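Local atomic coordinates of ankyrin repeat domain-containing protein EMB506, chloroplastic (Arabidopsis thaliana, PDB entry 6JD6), a protein that takes part in the initial differentiation of the proplastid during embryo development and is required for correct cotyledon and leaf margin development. Residues 114-119 against 129-134; 121-126 against 155-160. One frame throughout, in Å; residues are numbered along the deposited sequence.

Contact 1 of 2, residues 114-119 against 129-134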
loop_
_atom_site.group_PDB
_atom_site.type_symbol
_atom_site.label_atom_id
_atom_site.label_comp_id
_atom_site.label_asym_id
_atom_site.label_seq_id
_atom_site.Cartn_x
_atom_site.Cartn_y
_atom_site.Cartn_z
ATOM N N LYS A 114 11.297 -3.058 -3.156
ATOM C CA LYS A 114 12.123 -3.441 -2.022
ATOM C C LYS A 114 11.601 -4.758 -1.458
ATOM O O LYS A 114 10.406 -4.886 -1.189
ATOM C CB LYS A 114 12.074 -2.349 -0.953
ATOM C CG LYS A 114 13.034 -1.189 -1.191
ATOM C CD LYS A 114 14.234 -1.306 -0.261
ATOM C CE LYS A 114 15.258 -0.223 -0.516
ATOM N NZ LYS A 114 15.791 -0.298 -1.905
ATOM N N PRO A 115 12.497 -5.744 -1.286
ATOM C CA PRO A 115 12.127 -7.103 -0.867
ATOM C C PRO A 115 11.287 -7.131 0.408
ATOM O O PRO A 115 10.257 -7.800 0.425
ATOM C CB PRO A 115 13.481 -7.778 -0.622
ATOM C CG PRO A 115 14.431 -7.036 -1.484
ATOM C CD PRO A 115 13.947 -5.611 -1.512
ATOM N N LEU A 116 11.710 -6.417 1.448
ATOM C CA LEU A 116 10.945 -6.377 2.695
ATOM C C LEU A 116 9.533 -5.840 2.476
ATOM O O LEU A 116 8.572 -6.347 3.055
ATOM C CB LEU A 116 11.653 -5.530 3.751
ATOM C CG LEU A 116 12.595 -6.236 4.724
ATOM C CD1 LEU A 116 12.984 -5.282 5.853
ATOM C CD2 LEU A 116 11.972 -7.516 5.273
ATOM N N GLN A 117 9.417 -4.813 1.642
ATOM C CA GLN A 117 8.120 -4.223 1.339
ATOM C C GLN A 117 7.239 -5.217 0.590
ATOM O O GLN A 117 6.084 -5.430 0.955
ATOM C CB GLN A 117 8.285 -2.946 0.514
ATOM C CG GLN A 117 8.932 -1.783 1.255
ATOM C CD GLN A 117 8.841 -0.483 0.469
ATOM O OE1 GLN A 117 8.089 -0.385 -0.503
ATOM N NE2 GLN A 117 9.608 0.521 0.886
ATOM N N THR A 118 7.797 -5.826 -0.452
ATOM C CA THR A 118 7.057 -6.786 -1.267
ATOM C C THR A 118 6.635 -8.001 -0.446
ATOM O O THR A 118 5.490 -8.451 -0.526
ATOM C CB THR A 118 7.883 -7.240 -2.490
ATOM O OG1 THR A 118 8.125 -6.114 -3.350
ATOM C CG2 THR A 118 7.146 -8.312 -3.269
ATOM N N LEU A 119 7.562 -8.522 0.355
ATOM C CA LEU A 119 7.264 -9.674 1.197
ATOM C C LEU A 119 6.192 -9.324 2.229
ATOM O O LEU A 119 5.327 -10.142 2.543
ATOM C CB LEU A 119 8.533 -10.189 1.877
ATOM C CG LEU A 119 9.583 -10.816 0.952
ATOM C CD1 LEU A 119 10.865 -11.123 1.717
ATOM C CD2 LEU A 119 9.046 -12.073 0.261
ATOM N N ASP A 129 11.759 -12.252 8.021
ATOM C CA ASP A 129 12.657 -12.566 9.130
ATOM C C ASP A 129 14.020 -13.047 8.641
ATOM O O ASP A 129 15.048 -12.660 9.191
ATOM C CB ASP A 129 12.035 -13.602 10.076
ATOM C CG ASP A 129 10.928 -13.014 10.943
ATOM O OD1 ASP A 129 10.779 -11.775 10.965
ATOM O OD2 ASP A 129 10.212 -13.790 11.613
ATOM N N ASN A 130 14.026 -13.884 7.604
ATOM C CA ASN A 130 15.278 -14.372 7.027
ATOM C C ASN A 130 16.153 -13.237 6.500
ATOM O O ASN A 130 17.368 -13.234 6.699
ATOM C CB ASN A 130 15.012 -15.389 5.914
ATOM C CG ASN A 130 14.344 -16.651 6.423
ATOM O OD1 ASN A 130 14.284 -16.895 7.630
ATOM N ND2 ASN A 130 13.846 -17.469 5.503
ATOM N N LEU A 131 15.531 -12.277 5.825
ATOM C CA LEU A 131 16.248 -11.112 5.318
ATOM C C LEU A 131 16.834 -10.293 6.458
ATOM O O LEU A 131 18.002 -9.907 6.422
ATOM C CB LEU A 131 15.319 -10.229 4.487
ATOM C CG LEU A 131 15.173 -10.576 3.009
ATOM C CD1 LEU A 131 14.139 -9.671 2.374
ATOM C CD2 LEU A 131 16.513 -10.435 2.305
ATOM N N ILE A 132 16.007 -10.028 7.464
ATOM C CA ILE A 132 16.410 -9.225 8.613
ATOM C C ILE A 132 17.515 -9.913 9.416
ATOM O O ILE A 132 18.518 -9.289 9.765
ATOM C CB ILE A 132 15.202 -8.913 9.519
ATOM C CG1 ILE A 132 14.190 -8.046 8.763
ATOM C CG2 ILE A 132 15.649 -8.219 10.802
ATOM C CD1 ILE A 132 12.871 -7.870 9.479
ATOM N N GLU A 133 17.333 -11.201 9.692
ATOM C CA GLU A 133 18.320 -11.968 10.454
ATOM C C GLU A 133 19.652 -12.120 9.718
ATOM O O GLU A 133 20.685 -12.349 10.341
ATOM C CB GLU A 133 17.759 -13.338 10.845
ATOM C CG GLU A 133 16.632 -13.262 11.865
ATOM C CD GLU A 133 15.816 -14.536 11.933
ATOM O OE1 GLU A 133 16.211 -15.531 11.290
ATOM O OE2 GLU A 133 14.775 -14.539 12.625
ATOM N N ASN A 134 19.623 -11.988 8.396
ATOM C CA ASN A 134 20.847 -12.021 7.600
ATOM C C ASN A 134 21.513 -10.653 7.454
ATOM O O ASN A 134 22.446 -10.494 6.670
ATOM C CB ASN A 134 20.591 -12.638 6.222
ATOM C CG ASN A 134 20.613 -14.153 6.250
ATOM O OD1 ASN A 134 21.543 -14.764 6.781
ATOM N ND2 ASN A 134 19.582 -14.771 5.685
#
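Leu131 of helix 125-133 meets Pro115, Leu116 and Leu119 of helix 115-121 in a buried, wholly apolar contact between the two antiparallel helices of the first ankyrin repeat. The axes of the short segments 115-119 and 129-133 run at 158° to each other and approach no closer than 10.6 Å, a spacing wide enough for branched side chains to fill. Leu131 does most of the bridging: its chi2 of 176° carries CD1 anti to CA, so the methyl reaches well out toward the facing helix. There Leu131 CD1 lies 3.6 Å from Pro115 CB and 3.6 Å from Leu119 CD1, caught between residues one helical turn apart. The Leu119 and Leu131 side chains cross obliquely, while Leu116 CD2 stands 4.2 Å from Leu131 CD1. On the neighbouring side, Leu116 meets Ile132 at about a right angle, and both of its methyls, CD1 and CD2, stand 4.2 Å from Ile132 CG1, a looser fit. Proline suits the first turn of the helix, where its lack of an N-H costs no backbone bond, and its ring adds apolar surface. Met128 packs against Leu116 and Leu119, and Pro103 against Leu131; a chain of another protein also packs on Pro115 and offers its backbone to the Leu119 side chain. With no hydrogen bond across it, the pairing rests on hydrophobic burial and the fit of methyl groups.

Contact 2 of 2, residues 121-126 against 155-160; sequences LSMQIQ and GKKEAV
Leu121 and Lys157 join the end of helix 115-121 in the first ankyrin repeat to the turn between the two helices of the second. The tight part lies here. Leu121 CD2 rests 3.7 Å from Gly155 CA; a CB at Gly155 would lie only 2.3 Å from Leu121 CD2, a clash, so the residue there has to be glycine while Leu121 sits as it does. Beside it, Lys157 NZ donates to Leu121 O at 3.1 Å, lying in the carbonyl plane on a lone pair, with a C=O...N angle of 138°; it also makes a weak hydrogen bond to the backbone of another protein's chain. Lysine suits the place twice over, its amine serving the carbonyl and its alkyl chain packing, with CG 3.5 Å from Met123 SD. Met123, at the positive-phi position of the Schellman motif that ends helix 115-121, bends at chi2 (-74°), which places SD 3.8 Å from Val160 CG2. The Ile125 and Val160 side chains run alongside each other in opposing senses, Ile125 CG1 3.9 Å from Val160 CG2. Toward solvent the fit slackens: Met123 CE is 4.5 Å from Ala159 CB, both residues being exposed. An alanine in place of Lys157 would probably leave Leu121 O without this donor and open a gap beside Met123 SD. Between these two segments, one charged bond is backed by apolar packing, and the amine's positive charge probably complements the partial negative charge at the helix C-terminus.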
loop_
_atom_site.group_PDB
_atom_site.type_symbol
_atom_site.label_atom_id
_atom_site.label_comp_id
_atom_site.label_asym_id
_atom_site.label_seq_id
_atom_site.Cartn_x
_atom_site.Cartn_y
_atom_site.Cartn_z
ATOM N N LEU A 121 3.761 -7.034 1.827
ATOM C CA LEU A 121 2.479 -6.920 1.142
ATOM C C LEU A 121 1.960 -8.277 0.649
ATOM O O LEU A 121 0.758 -8.445 0.431
ATOM C CB LEU A 121 2.565 -5.911 -0.006
ATOM C CG LEU A 121 2.779 -4.441 0.387
ATOM C CD1 LEU A 121 2.954 -3.571 -0.843
ATOM C CD2 LEU A 121 1.633 -3.905 1.260
ATOM N N SER A 122 2.864 -9.241 0.478
ATOM C CA SER A 122 2.471 -10.590 0.074
ATOM C C SER A 122 2.393 -11.546 1.261
ATOM O O SER A 122 2.300 -12.764 1.079
ATOM C CB SER A 122 3.419 -11.144 -0.995
ATOM O OG SER A 122 3.229 -10.483 -2.237
ATOM N N MET A 123 2.438 -10.988 2.469
ATOM C CA MET A 123 2.242 -11.761 3.698
ATOM C C MET A 123 3.305 -12.838 3.912
ATOM O O MET A 123 2.991 -13.939 4.353
ATOM C CB MET A 123 0.857 -12.417 3.698
ATOM C CG MET A 123 -0.306 -11.444 3.586
ATOM S SD MET A 123 -0.564 -10.556 5.130
ATOM C CE MET A 123 -0.348 -11.885 6.319
ATOM N N GLN A 124 4.557 -12.525 3.604
ATOM C CA GLN A 124 5.635 -13.501 3.728
ATOM C C GLN A 124 6.502 -13.210 4.947
ATOM O O GLN A 124 7.652 -12.786 4.821
ATOM C CB GLN A 124 6.491 -13.510 2.460
ATOM C CG GLN A 124 5.753 -13.967 1.207
ATOM C CD GLN A 124 5.671 -15.483 1.081
ATOM O OE1 GLN A 124 5.708 -16.208 2.075
ATOM N NE2 GLN A 124 5.567 -15.967 -0.153
ATOM N N ILE A 125 5.944 -13.447 6.127
ATOM C CA ILE A 125 6.599 -13.074 7.373
ATOM C C ILE A 125 7.933 -13.796 7.594
ATOM O O ILE A 125 8.939 -13.161 7.916
ATOM C CB ILE A 125 5.655 -13.274 8.576
ATOM C CG1 ILE A 125 4.568 -12.196 8.564
ATOM C CG2 ILE A 125 6.425 -13.232 9.885
ATOM C CD1 ILE A 125 3.565 -12.327 9.689
ATOM N N GLN A 126 7.943 -15.112 7.408
ATOM C CA GLN A 126 9.165 -15.889 7.590
ATOM C C GLN A 126 10.286 -15.418 6.660
ATOM O O GLN A 126 11.439 -15.303 7.076
ATOM C CB GLN A 126 8.896 -17.382 7.396
ATOM C CG GLN A 126 10.119 -18.262 7.633
ATOM C CD GLN A 126 10.700 -18.084 9.022
ATOM O OE1 GLN A 126 10.040 -18.361 10.024
ATOM N NE2 GLN A 126 11.940 -17.612 9.089
ATOM N N GLY A 155 -0.703 -0.956 3.055
ATOM C CA GLY A 155 -1.389 -2.114 2.508
ATOM C C GLY A 155 -2.372 -2.719 3.494
ATOM O O GLY A 155 -3.071 -3.679 3.174
ATOM N N LYS A 156 -2.428 -2.149 4.696
ATOM C CA LYS A 156 -3.313 -2.644 5.756
ATOM C C LYS A 156 -3.125 -4.148 6.004
ATOM O O LYS A 156 -4.087 -4.911 6.111
ATOM C CB LYS A 156 -4.777 -2.298 5.448
ATOM C CG LYS A 156 -5.711 -2.348 6.660
ATOM C CD LYS A 156 -7.088 -1.802 6.315
ATOM C CE LYS A 156 -8.064 -1.967 7.469
ATOM N NZ LYS A 156 -8.326 -3.400 7.760
ATOM N N LYS A 157 -1.866 -4.562 6.085
ATOM C CA LYS A 157 -1.507 -5.945 6.375
ATOM C C LYS A 157 -1.263 -6.095 7.873
ATOM O O LYS A 157 -0.117 -6.123 8.328
ATOM C CB LYS A 157 -0.245 -6.322 5.595
ATOM C CG LYS A 157 -0.496 -7.141 4.336
ATOM C CD LYS A 157 -1.192 -6.383 3.218
ATOM C CE LYS A 157 -1.722 -7.388 2.190
ATOM N NZ LYS A 157 -1.843 -6.881 0.787
ATOM N N GLU A 158 -2.342 -6.207 8.638
ATOM C CA GLU A 158 -2.265 -6.008 10.084
ATOM C C GLU A 158 -1.459 -7.053 10.864
ATOM O O GLU A 158 -0.825 -6.722 11.861
ATOM C CB GLU A 158 -3.664 -5.783 10.675
ATOM C CG GLU A 158 -4.315 -4.498 10.151
ATOM C CD GLU A 158 -5.533 -4.065 10.949
ATOM O OE1 GLU A 158 -5.531 -2.926 11.459
ATOM O OE2 GLU A 158 -6.494 -4.858 11.060
ATOM N N ALA A 159 -1.456 -8.297 10.403
ATOM C CA ALA A 159 -0.658 -9.338 11.053
ATOM C C ALA A 159 0.838 -9.111 10.830
ATOM O O ALA A 159 1.659 -9.401 11.702
ATOM C CB ALA A 159 -1.067 -10.716 10.560
ATOM N N VAL A 160 1.186 -8.599 9.654
ATOM C CA VAL A 160 2.566 -8.249 9.338
ATOM C C VAL A 160 2.987 -7.015 10.138
ATOM O O VAL A 160 4.096 -6.958 10.677
ATOM C CB VAL A 160 2.737 -7.984 7.825
ATOM C CG1 VAL A 160 4.108 -7.405 7.527
ATOM C CG2 VAL A 160 2.514 -9.273 7.038
#

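In the fold
Contact 1 works within the first ankyrin repeat, whereas contact 2 joins that repeat to the second; their centres are 11 Å apart. Both draw on helix 125-133, and their segments alternate along the chain. The tie between them is the turn after helix 115-121: Leu119 O of contact 1 is 2.7 Å from Gln124 N of contact 2, a probable hydrogen bond belonging to the Schellman motif there. The intra-repeat pairing and the inter-repeat joint thus share one backbone turn. A chain of another protein reaches both, bonding to Thr118 OG1 beside the first and to Ser122 and Gln124 NE2 beside the second, so this end of the repeat array also forms part of a protein interface.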